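PDB 2OBB: hydrolase, which is of unknown function but binds a magnesium ion and is probably a hydrolase of the haloacid dehalogenase (HAD) type. Local coordinates for residues A[34-38]-A[39-43]; A[56-59]-A[60-64]; A[107-110]-A[111-114]. All blocks are in the same frame, centred on the assembly; numbering follows the deposited sequence. Where two conformers were deposited one is given.

The three contacts are local ones, two within helices and one where a helix turns into a strand, and the helices pack about a parallel sheet with a Rossmann-like order of strands. Interaction 1 is the hub. Its Glu39 OE2 lies 2.5 Å from Tyr110 OH of interaction 3, a probable hydrogen bond, and its Lys34 NZ lies 3.1 Å from Arg64 O of interaction 2, likewise probable. Interactions 2 and 3 do not touch; their centres are about 23 Å apart, on opposite sides of the chain's centre. The magnesium ion, bound by Asp9, Asp11 and Asp97, is about 11 Å from the side chain of Ala57 in interaction 2 and equally far from that of Ile109 in interaction 3.

Interaction 1: A[34-38]-A[39-43]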
ATOM      1  N   LYS A  34     -14.594   5.121  11.371  1.00 61.55           N
ATOM      2  CA  LYS A  34     -14.925   5.983  12.516  1.00 62.10           C
ATOM      3  C   LYS A  34     -14.620   5.277  13.819  1.00 62.18           C
ATOM      4  O   LYS A  34     -14.068   5.875  14.741  1.00 62.86           O
ATOM      5  CB  LYS A  34     -16.362   6.455  12.473  1.00 61.92           C
ATOM      6  CG  LYS A  34     -16.539   7.657  11.539  1.00 63.30           C
ATOM      7  CD  LYS A  34     -17.835   7.582  10.770  1.00 66.19           C
ATOM      8  CE  LYS A  34     -19.050   7.986  11.576  1.00 68.20           C
ATOM      9  NZ  LYS A  34     -20.319   7.769  10.776  1.00 71.12           N
ATOM     10  N   LEU A  35     -14.962   4.001  13.898  1.00 61.94           N
ATOM     11  CA  LEU A  35     -14.606   3.234  15.080  1.00 62.44           C
ATOM     12  C   LEU A  35     -13.099   3.307  15.307  1.00 61.98           C
ATOM     13  O   LEU A  35     -12.682   3.470  16.431  1.00 62.50           O
ATOM     14  CB  LEU A  35     -15.096   1.788  14.995  1.00 62.35           C
ATOM     15  CG  LEU A  35     -14.887   0.873  16.198  1.00 65.09           C
ATOM     16  CD1 LEU A  35     -15.288   1.541  17.532  1.00 65.62           C
ATOM     17  CD2 LEU A  35     -15.719  -0.375  15.961  1.00 66.98           C
ATOM     18  N   LEU A  36     -12.291   3.207  14.247  1.00 61.82           N
ATOM     19  CA  LEU A  36     -10.813   3.283  14.382  1.00 61.54           C
ATOM     20  C   LEU A  36     -10.298   4.630  14.934  1.00 61.59           C
ATOM     21  O   LEU A  36      -9.416   4.666  15.783  1.00 60.30           O
ATOM     22  CB  LEU A  36     -10.112   2.930  13.052  1.00 60.95           C
ATOM     23  CG  LEU A  36     -10.191   1.446  12.628  1.00 60.14           C
ATOM     24  CD1 LEU A  36      -9.720   1.241  11.196  1.00 56.63           C
ATOM     25  CD2 LEU A  36      -9.436   0.506  13.596  1.00 60.60           C
ATOM     26  N   GLN A  37     -10.859   5.724  14.420  1.00 62.02           N
ATOM     27  CA  GLN A  37     -10.672   7.064  14.980  1.00 63.05           C
ATOM     28  C   GLN A  37     -11.035   7.179  16.456  1.00 63.38           C
ATOM     29  O   GLN A  37     -10.293   7.808  17.215  1.00 63.47           O
ATOM     30  CB  GLN A  37     -11.506   8.087  14.227  1.00 62.46           C
ATOM     31  CG  GLN A  37     -11.074   8.294  12.855  1.00 61.60           C
ATOM     32  CD  GLN A  37     -11.864   9.400  12.206  1.00 64.42           C
ATOM     33  OE1 GLN A  37     -13.046   9.575  12.509  1.00 64.11           O
ATOM     34  NE2 GLN A  37     -11.213  10.170  11.314  1.00 62.61           N
ATOM     35  N   GLN A  38     -12.169   6.588  16.848  0.50 63.71           N
ATOM     36  CA  GLN A  38     -12.578   6.536  18.256  0.50 64.31           C
ATOM     37  C   GLN A  38     -11.466   5.906  19.076  0.50 64.74           C
ATOM     38  O   GLN A  38     -11.232   6.296  20.218  0.50 64.82           O
ATOM     39  CB  GLN A  38     -13.857   5.708  18.452  0.50 64.31           C
ATOM     40  CG  GLN A  38     -14.667   6.086  19.692  0.50 64.81           C
ATOM     41  CD  GLN A  38     -14.985   4.906  20.628  0.50 65.16           C
ATOM     42  OE1 GLN A  38     -15.269   5.117  21.808  0.50 65.56           O
ATOM     43  NE2 GLN A  38     -14.935   3.679  20.111  0.50 64.65           N
ATOM     44  N   GLU A  39     -10.783   4.934  18.484  1.00 65.03           N
ATOM     45  CA  GLU A  39      -9.702   4.222  19.175  1.00 66.32           C
ATOM     46  C   GLU A  39      -8.376   4.983  19.081  1.00 65.53           C
ATOM     47  O   GLU A  39      -7.343   4.461  19.473  1.00 65.68           O
ATOM     48  CB  GLU A  39      -9.536   2.802  18.626  1.00 67.18           C
ATOM     49  CG  GLU A  39     -10.865   2.128  18.274  1.00 71.89           C
ATOM     50  CD  GLU A  39     -11.091   0.801  18.985  1.00 77.85           C
ATOM     51  OE1 GLU A  39     -10.359   0.493  19.970  1.00 80.53           O
ATOM     52  OE2 GLU A  39     -12.032   0.085  18.573  1.00 78.44           O
ATOM     53  N   LYS A  40      -8.437   6.202  18.536  1.00 64.99           N
ATOM     54  CA  LYS A  40      -7.323   7.169  18.487  1.00 64.56           C
ATOM     55  C   LYS A  40      -6.347   6.998  17.318  1.00 63.50           C
ATOM     56  O   LYS A  40      -5.266   7.593  17.330  1.00 63.31           O
ATOM     57  CB  LYS A  40      -6.541   7.218  19.813  1.00 64.45           C
ATOM     58  CG  LYS A  40      -7.379   7.481  21.055  1.00 67.39           C
ATOM     59  CD  LYS A  40      -8.359   8.651  20.923  1.00 70.16           C
ATOM     60  CE  LYS A  40      -9.104   8.816  22.264  1.00 73.13           C
ATOM     61  NZ  LYS A  40     -10.361   9.602  22.131  1.00 74.58           N
ATOM     62  N   HIS A  41      -6.714   6.190  16.326  1.00 61.91           N
ATOM     63  CA  HIS A  41      -5.880   6.045  15.127  1.00 61.08           C
ATOM     64  C   HIS A  41      -6.102   7.299  14.296  1.00 60.80           C
ATOM     65  O   HIS A  41      -7.156   7.929  14.402  1.00 60.41           O
ATOM     66  CB  HIS A  41      -6.224   4.768  14.335  1.00 59.99           C
ATOM     67  CG  HIS A  41      -5.950   3.507  15.092  1.00 60.94           C
ATOM     68  ND1 HIS A  41      -4.678   3.107  15.434  1.00 61.14           N
ATOM     69  CD2 HIS A  41      -6.788   2.584  15.622  1.00 59.73           C
ATOM     70  CE1 HIS A  41      -4.739   1.985  16.132  1.00 61.91           C
ATOM     71  NE2 HIS A  41      -6.011   1.649  16.263  1.00 60.88           N
ATOM     72  N   ARG A  42      -5.104   7.666  13.497  1.00 60.58           N
ATOM     73  CA  ARG A  42      -5.255   8.755  12.551  1.00 60.79           C
ATOM     74  C   ARG A  42      -5.536   8.136  11.194  1.00 61.09           C
ATOM     75  O   ARG A  42      -4.886   7.166  10.851  1.00 61.22           O
ATOM     76  CB  ARG A  42      -3.977   9.577  12.452  1.00 60.64           C
ATOM     77  CG  ARG A  42      -3.696  10.457  13.632  1.00 60.54           C
ATOM     78  CD  ARG A  42      -2.348  11.117  13.452  1.00 59.45           C
ATOM     79  NE  ARG A  42      -2.137  12.139  14.474  1.00 58.46           N
ATOM     80  CZ  ARG A  42      -1.051  12.890  14.577  1.00 55.00           C
ATOM     81  NH1 ARG A  42      -0.057  12.774  13.709  1.00 55.42           N
ATOM     82  NH2 ARG A  42      -0.974  13.773  15.538  1.00 54.49           N
ATOM     83  N   LEU A  43      -6.500   8.688  10.456  1.00 60.56           N
ATOM     84  CA  LEU A  43      -6.797   8.261   9.100  1.00 60.44           C
ATOM     85  C   LEU A  43      -6.315   9.290   8.113  1.00 60.62           C
ATOM     86  O   LEU A  43      -6.638  10.465   8.219  1.00 61.42           O
ATOM     87  CB  LEU A  43      -8.307   8.039   8.911  1.00 59.93           C
ATOM     88  CG  LEU A  43      -8.977   7.136   9.969  1.00 59.77           C
ATOM     89  CD1 LEU A  43     -10.443   6.911   9.590  1.00 60.26           C
ATOM     90  CD2 LEU A  43      -8.261   5.817  10.177  1.00 56.02           C
TER
HETATM   91  O   HOH W   1      -8.239  10.918  11.816  1.00 26.88           O
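Leu35 meets Glu39 one helical turn further on, with both backbone and side chain. Its carbonyl O accepts the Glu39 amide N at 3.2 Å, while its methyl CD1 lies 3.7 Å from the carboxylate oxygen OE2. The carboxylate has a polar partner in Tyr110 of helix 106-115, and Leu35 itself packs on that same tyrosine.

The carbonyl of Leu36 serves two amides. Glu39 N makes a weak bond to it, and His41 N a straighter one of 3.1 Å with an N-H...O angle of 159°. Together with the bond from Lys40 N to Gln37 O, at 2.8 Å, this is a Schellman motif, in which Lys40 takes the positive phi (85°) that ends helix 29-38 and turns the chain into strand 42-45. The crossing from helix to strand belongs to the beta-alpha-beta unit that begins with strand 5-8. The side chain of Leu36 reaches the His41 ring, CD2 to CD2 at 3.9 Å, and Leu36 O lies at the edge of that ring, near its plane. His41 ND1 is hydrogen-bonded to Met4 N, which fixes the ring's rotation.

Gln37 is directed past the turn to the strand. CG stands opposite its own carbonyl carbon (chi1 -67°) and the chain runs extended beyond it, laying CG 3.6 Å from Leu43 CD1, with the two side chains almost perpendicular. The amide NE2 bonds to Glu67 O and, weakly, to a water that also accepts Leu43 N at 3.1 Å.

Interaction 2: A[56-59]-A[60-64]; sequences EAIE and WCRAR
Arg62 turns its side chain back over the preceding turn of helix 51-62, to Ile58 and Glu59. Arg62 CB rests 3.4 Å from Ile58 O, which also receives Arg62 N. With CG trans to the amide nitrogen (chi1 175°) and the next torsion extended, the chain carries Arg62 CD to 3.5 Å from Glu59 OE2; beyond it chi3 (-58°) bends the chain, swinging NE and the guanidinium round. NE is directed to Glu67 in a long, weak ion pair. CZ meets the methyl CG2 of Ile58, and Arg62 NH1 lies closer to that methyl, at 3.4 Å. Arg62 NH2 makes the salt bridge to Glu59 OE2 at 3.1 Å. It approaches from above the carboxylate, whose plane is turned 61° from that of the guanidinium, so this is a single-bond bridge, not a flat two-bond one. Glu59 was deposited in two conformers; the bridge belongs to the one given and may not persist in the other.

Two residues on, Arg64 returns to Trp60: Arg64 NH1 bonds to Trp60 O at 2.9 Å and lies over a face of the indole, near its rim. Trp60 packs on Val30 of helix 29-38. Helix 51-62 is the crossover of the beta-alpha-beta unit between strands 42-45 and 70-71, and its Ala57 lies about 6 Å, side chain to side chain, from the magnesium ligand Asp11. The pairing of Arg62 with Glu59 is a single bond at an exposed site, which solvent would probably weaken, with Glu67 a weak second charge partner; Arg64 leans on a backbone carbonyl and the rim of an aromatic face.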
ATOM      1  N   GLU A  56     -14.307  15.774  -4.285  1.00 64.09           N
ATOM      2  CA  GLU A  56     -15.503  14.940  -4.326  1.00 64.13           C
ATOM      3  C   GLU A  56     -15.413  13.730  -3.369  1.00 63.90           C
ATOM      4  O   GLU A  56     -16.387  13.427  -2.659  1.00 63.37           O
ATOM      5  CB  GLU A  56     -15.848  14.562  -5.770  1.00 63.65           C
ATOM      6  CG  GLU A  56     -16.525  15.734  -6.519  1.00 65.01           C
ATOM      7  CD  GLU A  56     -16.635  15.540  -8.029  1.00 65.81           C
ATOM      8  OE1 GLU A  56     -16.440  14.395  -8.498  1.00 68.83           O
ATOM      9  OE2 GLU A  56     -16.917  16.541  -8.754  1.00 68.09           O
ATOM     10  N   ALA A  57     -14.245  13.085  -3.296  1.00 63.67           N
ATOM     11  CA  ALA A  57     -14.069  11.977  -2.337  1.00 63.89           C
ATOM     12  C   ALA A  57     -14.162  12.476  -0.908  1.00 63.98           C
ATOM     13  O   ALA A  57     -14.791  11.836  -0.063  1.00 64.89           O
ATOM     14  CB  ALA A  57     -12.747  11.210  -2.563  1.00 63.74           C
ATOM     15  N   ILE A  58     -13.558  13.632  -0.633  1.00 64.00           N
ATOM     16  CA  ILE A  58     -13.559  14.181   0.727  1.00 63.21           C
ATOM     17  C   ILE A  58     -14.961  14.603   1.182  1.00 63.13           C
ATOM     18  O   ILE A  58     -15.370  14.328   2.335  1.00 62.74           O
ATOM     19  CB  ILE A  58     -12.577  15.358   0.837  1.00 63.48           C
ATOM     20  CG1 ILE A  58     -11.151  14.826   0.883  1.00 64.37           C
ATOM     21  CG2 ILE A  58     -12.854  16.196   2.079  1.00 62.21           C
ATOM     22  CD1 ILE A  58     -10.110  15.852   0.404  1.00 66.33           C
ATOM     23  N   GLU A  59     -15.702  15.280   0.309  0.50 62.68           N
ATOM     24  CA  GLU A  59     -17.047  15.705   0.682  0.50 62.83           C
ATOM     25  C   GLU A  59     -17.984  14.511   0.870  0.50 62.60           C
ATOM     26  O   GLU A  59     -18.812  14.508   1.781  0.50 63.14           O
ATOM     27  CB  GLU A  59     -17.635  16.738  -0.290  0.50 62.60           C
ATOM     28  CG  GLU A  59     -17.669  18.158   0.286  0.50 63.31           C
ATOM     29  CD  GLU A  59     -18.744  18.369   1.364  0.50 64.46           C
ATOM     30  OE1 GLU A  59     -19.681  17.547   1.480  0.50 64.46           O
ATOM     31  OE2 GLU A  59     -18.658  19.380   2.094  0.50 65.19           O
ATOM     32  N   TRP A  60     -17.841  13.503   0.017  1.00 62.42           N
ATOM     33  CA  TRP A  60     -18.635  12.294   0.152  1.00 61.99           C
ATOM     34  C   TRP A  60     -18.377  11.672   1.541  1.00 62.93           C
ATOM     35  O   TRP A  60     -19.310  11.216   2.218  1.00 62.54           O
ATOM     36  CB  TRP A  60     -18.280  11.319  -0.984  1.00 60.77           C
ATOM     37  CG  TRP A  60     -19.076  10.061  -0.981  1.00 59.86           C
ATOM     38  CD1 TRP A  60     -20.202   9.788  -1.717  1.00 58.28           C
ATOM     39  CD2 TRP A  60     -18.835   8.901  -0.161  1.00 57.40           C
ATOM     40  NE1 TRP A  60     -20.673   8.519  -1.407  1.00 59.00           N
ATOM     41  CE2 TRP A  60     -19.848   7.953  -0.462  1.00 58.23           C
ATOM     42  CE3 TRP A  60     -17.881   8.587   0.805  1.00 58.60           C
ATOM     43  CZ2 TRP A  60     -19.917   6.696   0.164  1.00 58.49           C
ATOM     44  CZ3 TRP A  60     -17.934   7.313   1.425  1.00 59.02           C
ATOM     45  CH2 TRP A  60     -18.959   6.397   1.104  1.00 58.58           C
ATOM     46  N   CYS A  61     -17.119  11.684   1.979  1.00 63.61           N
ATOM     47  CA  CYS A  61     -16.803  11.177   3.315  1.00 64.58           C
ATOM     48  C   CYS A  61     -17.315  12.081   4.420  1.00 65.67           C
ATOM     49  O   CYS A  61     -17.907  11.595   5.390  1.00 66.30           O
ATOM     50  CB  CYS A  61     -15.312  10.933   3.489  1.00 64.31           C
ATOM     51  SG  CYS A  61     -14.715   9.608   2.435  1.00 63.72           S
ATOM     52  N   ARG A  62     -17.077  13.388   4.282  1.00 66.64           N
ATOM     53  CA  ARG A  62     -17.537  14.383   5.260  1.00 67.14           C
ATOM     54  C   ARG A  62     -19.041  14.255   5.522  1.00 66.84           C
ATOM     55  O   ARG A  62     -19.485  14.296   6.668  1.00 66.73           O
ATOM     56  CB  ARG A  62     -17.208  15.787   4.757  1.00 66.66           C
ATOM     57  CG  ARG A  62     -17.744  16.901   5.634  1.00 68.83           C
ATOM     58  CD  ARG A  62     -17.321  18.304   5.167  1.00 69.05           C
ATOM     59  NE  ARG A  62     -15.859  18.438   5.104  1.00 72.49           N
ATOM     60  CZ  ARG A  62     -15.152  18.616   3.981  1.00 74.12           C
ATOM     61  NH1 ARG A  62     -13.825  18.716   4.069  1.00 73.75           N
ATOM     62  NH2 ARG A  62     -15.753  18.714   2.778  1.00 72.72           N
ATOM     63  N   ALA A  63     -19.813  14.075   4.450  1.00 66.62           N
ATOM     64  CA  ALA A  63     -21.273  13.958   4.548  1.00 66.28           C
ATOM     65  C   ALA A  63     -21.744  12.744   5.357  1.00 65.71           C
ATOM     66  O   ALA A  63     -22.885  12.692   5.801  1.00 65.84           O
ATOM     67  CB  ALA A  63     -21.882  13.942   3.162  1.00 66.30           C
ATOM     68  N   ARG A  64     -20.858  11.770   5.531  1.00 65.46           N
ATOM     69  CA  ARG A  64     -21.134  10.579   6.315  1.00 64.87           C
ATOM     70  C   ARG A  64     -20.423  10.681   7.661  1.00 65.25           C
ATOM     71  O   ARG A  64     -20.300   9.707   8.414  1.00 65.33           O
ATOM     72  CB  ARG A  64     -20.711   9.342   5.522  1.00 64.30           C
ATOM     73  CG  ARG A  64     -21.771   8.920   4.493  1.00 63.79           C
ATOM     74  CD  ARG A  64     -21.217   8.264   3.236  1.00 60.33           C
ATOM     75  NE  ARG A  64     -22.259   8.152   2.211  1.00 60.19           N
ATOM     76  CZ  ARG A  64     -22.523   9.087   1.292  1.00 61.55           C
ATOM     77  NH1 ARG A  64     -21.809  10.211   1.242  1.00 61.94           N
ATOM     78  NH2 ARG A  64     -23.505   8.911   0.416  1.00 58.47           N
TER

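Interaction 3: A[107-110]-A[111-114]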
ATOM      1  N   GLY A 107     -14.994  -5.915   8.688  1.00 53.75           N
ATOM      2  CA  GLY A 107     -14.941  -6.769   9.879  1.00 54.53           C
ATOM      3  C   GLY A 107     -13.552  -7.323  10.181  1.00 54.80           C
ATOM      4  O   GLY A 107     -13.058  -7.196  11.304  1.00 55.55           O
ATOM      5  N   ILE A 108     -12.909  -7.917   9.178  1.00 54.57           N
ATOM      6  CA  ILE A 108     -11.627  -8.536   9.374  1.00 54.58           C
ATOM      7  C   ILE A 108     -10.526  -7.481   9.476  1.00 54.71           C
ATOM      8  O   ILE A 108      -9.617  -7.629  10.280  1.00 54.11           O
ATOM      9  CB  ILE A 108     -11.306  -9.621   8.320  1.00 54.99           C
ATOM     10  CG1 ILE A 108     -12.094 -10.896   8.615  1.00 56.28           C
ATOM     11  CG2 ILE A 108      -9.839 -10.073   8.438  1.00 56.49           C
ATOM     12  CD1 ILE A 108     -13.310 -11.067   7.781  1.00 61.16           C
ATOM     13  N   ILE A 109     -10.624  -6.414   8.685  1.00 55.09           N
ATOM     14  CA  ILE A 109      -9.676  -5.324   8.784  1.00 55.37           C
ATOM     15  C   ILE A 109      -9.627  -4.862  10.237  1.00 57.20           C
ATOM     16  O   ILE A 109      -8.548  -4.769  10.833  1.00 58.05           O
ATOM     17  CB  ILE A 109     -10.026  -4.125   7.815  1.00 55.91           C
ATOM     18  CG1 ILE A 109      -9.715  -4.487   6.347  1.00 54.06           C
ATOM     19  CG2 ILE A 109      -9.264  -2.854   8.214  1.00 53.68           C
ATOM     20  CD1 ILE A 109     -10.229  -3.412   5.295  1.00 54.97           C
ATOM     21  N   TYR A 110     -10.802  -4.615  10.816  1.00 58.28           N
ATOM     22  CA  TYR A 110     -10.911  -4.172  12.194  1.00 59.08           C
ATOM     23  C   TYR A 110     -10.311  -5.157  13.213  1.00 59.87           C
ATOM     24  O   TYR A 110      -9.478  -4.780  14.050  1.00 59.93           O
ATOM     25  CB  TYR A 110     -12.363  -3.862  12.522  1.00 59.33           C
ATOM     26  CG  TYR A 110     -12.541  -3.382  13.934  1.00 60.07           C
ATOM     27  CD1 TYR A 110     -12.141  -2.095  14.314  1.00 59.91           C
ATOM     28  CD2 TYR A 110     -13.089  -4.222  14.900  1.00 59.64           C
ATOM     29  CE1 TYR A 110     -12.282  -1.656  15.642  1.00 61.51           C
ATOM     30  CE2 TYR A 110     -13.248  -3.801  16.217  1.00 62.35           C
ATOM     31  CZ  TYR A 110     -12.844  -2.520  16.587  1.00 62.26           C
ATOM     32  OH  TYR A 110     -13.029  -2.123  17.898  1.00 62.57           O
ATOM     33  N   GLU A 111     -10.725  -6.417  13.152  1.00 60.64           N
ATOM     34  CA  GLU A 111     -10.111  -7.438  14.013  1.00 62.13           C
ATOM     35  C   GLU A 111      -8.581  -7.460  13.889  1.00 63.20           C
ATOM     36  O   GLU A 111      -7.878  -7.579  14.886  1.00 64.01           O
ATOM     37  CB  GLU A 111     -10.697  -8.820  13.739  1.00 61.34           C
ATOM     38  CG  GLU A 111      -9.999  -9.949  14.449  1.00 62.09           C
ATOM     39  CD  GLU A 111     -10.681 -11.305  14.232  1.00 63.36           C
ATOM     40  OE1 GLU A 111     -11.592 -11.395  13.361  1.00 64.85           O
ATOM     41  OE2 GLU A 111     -10.309 -12.290  14.930  1.00 62.10           O
HETATM   42  N   MSE A 112      -8.057  -7.342  12.677  1.00 64.13           N
HETATM   43  CA  MSE A 112      -6.601  -7.420  12.477  1.00 66.05           C
HETATM   44  C   MSE A 112      -5.853  -6.266  13.175  1.00 64.85           C
HETATM   45  O   MSE A 112      -4.857  -6.488  13.878  1.00 64.45           O
HETATM   46  CB  MSE A 112      -6.262  -7.451  10.986  1.00 65.71           C
HETATM   47  CG  MSE A 112      -6.793  -8.656  10.249  1.00 67.67           C
HETATM   48 SE   MSE A 112      -6.217  -8.691   8.358  1.00 71.73          SE
HETATM   49  CE  MSE A 112      -6.810  -7.006   7.699  1.00 65.27           C
ATOM     50  N   ILE A 113      -6.343  -5.044  12.972  1.00 64.41           N
ATOM     51  CA  ILE A 113      -5.791  -3.857  13.624  1.00 64.29           C
ATOM     52  C   ILE A 113      -5.929  -3.940  15.159  1.00 65.70           C
ATOM     53  O   ILE A 113      -4.954  -3.714  15.902  1.00 65.54           O
ATOM     54  CB  ILE A 113      -6.498  -2.583  13.112  1.00 63.83           C
ATOM     55  CG1 ILE A 113      -6.310  -2.466  11.614  1.00 61.37           C
ATOM     56  CG2 ILE A 113      -5.996  -1.359  13.825  1.00 61.52           C
ATOM     57  CD1 ILE A 113      -6.993  -1.306  11.006  1.00 62.57           C
ATOM     58  N   LYS A 114      -7.142  -4.276  15.608  1.00 66.20           N
ATOM     59  CA  LYS A 114      -7.488  -4.295  17.018  1.00 66.87           C
ATOM     60  C   LYS A 114      -6.747  -5.380  17.783  1.00 67.12           C
ATOM     61  O   LYS A 114      -6.234  -5.136  18.869  1.00 67.32           O
ATOM     62  CB  LYS A 114      -9.003  -4.482  17.178  1.00 67.40           C
ATOM     63  CG  LYS A 114      -9.503  -4.316  18.598  1.00 68.15           C
ATOM     64  CD  LYS A 114      -9.736  -2.849  18.937  1.00 72.44           C
ATOM     65  CE  LYS A 114     -10.034  -2.688  20.432  1.00 74.68           C
ATOM     66  NZ  LYS A 114     -11.461  -2.995  20.716  1.00 75.23           N
TER
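Four consecutive i-to-i+4 bonds, from Glu111 N to Gly107 O through Lys114 N to Tyr110 O, all 2.9 to 3.1 Å long, make this part of helix 106-115 a regular alpha-helix.

On its buried side, Ile109 lays CG2 beside Ile113 CD1 at 3.9 Å, the two side chains pointing the same way, and they continue onto strand 93-95 through Ile95 and Leu93. Selenomethionine Met112, its chain bent at chi3 (-55°), sets CG 3.8 Å from Ile108 CG2 and brings CE back to Ile109 CG1, 4.1 Å away. Val100 of the second subunit packs on Met112 and Ile113, which places this face at the dimer contact.

Along the flank facing helix 29-38, Tyr110 and Lys114 run side by side. Lys114 CB lies over one face of the ring, CD reaches 3.5 Å from Tyr110 OH, and NZ makes a weak bond to that hydroxyl at 3.3 Å. The stronger partner of the hydroxyl is Glu39 OE2. With a phenylalanine in place of Tyr110 the ring could still pack on Leu35 and Leu36, but Glu39 would probably lose its hydroxyl mate and Lys114 NZ its weak one.

The hydroxyl meets both a carboxylate and, weakly, an ammonium group, which themselves form a long, weak ion pair; their opposite charges would be expected to polarise it, linking the middle of helix 106-115 to the residue that follows helix 29-38.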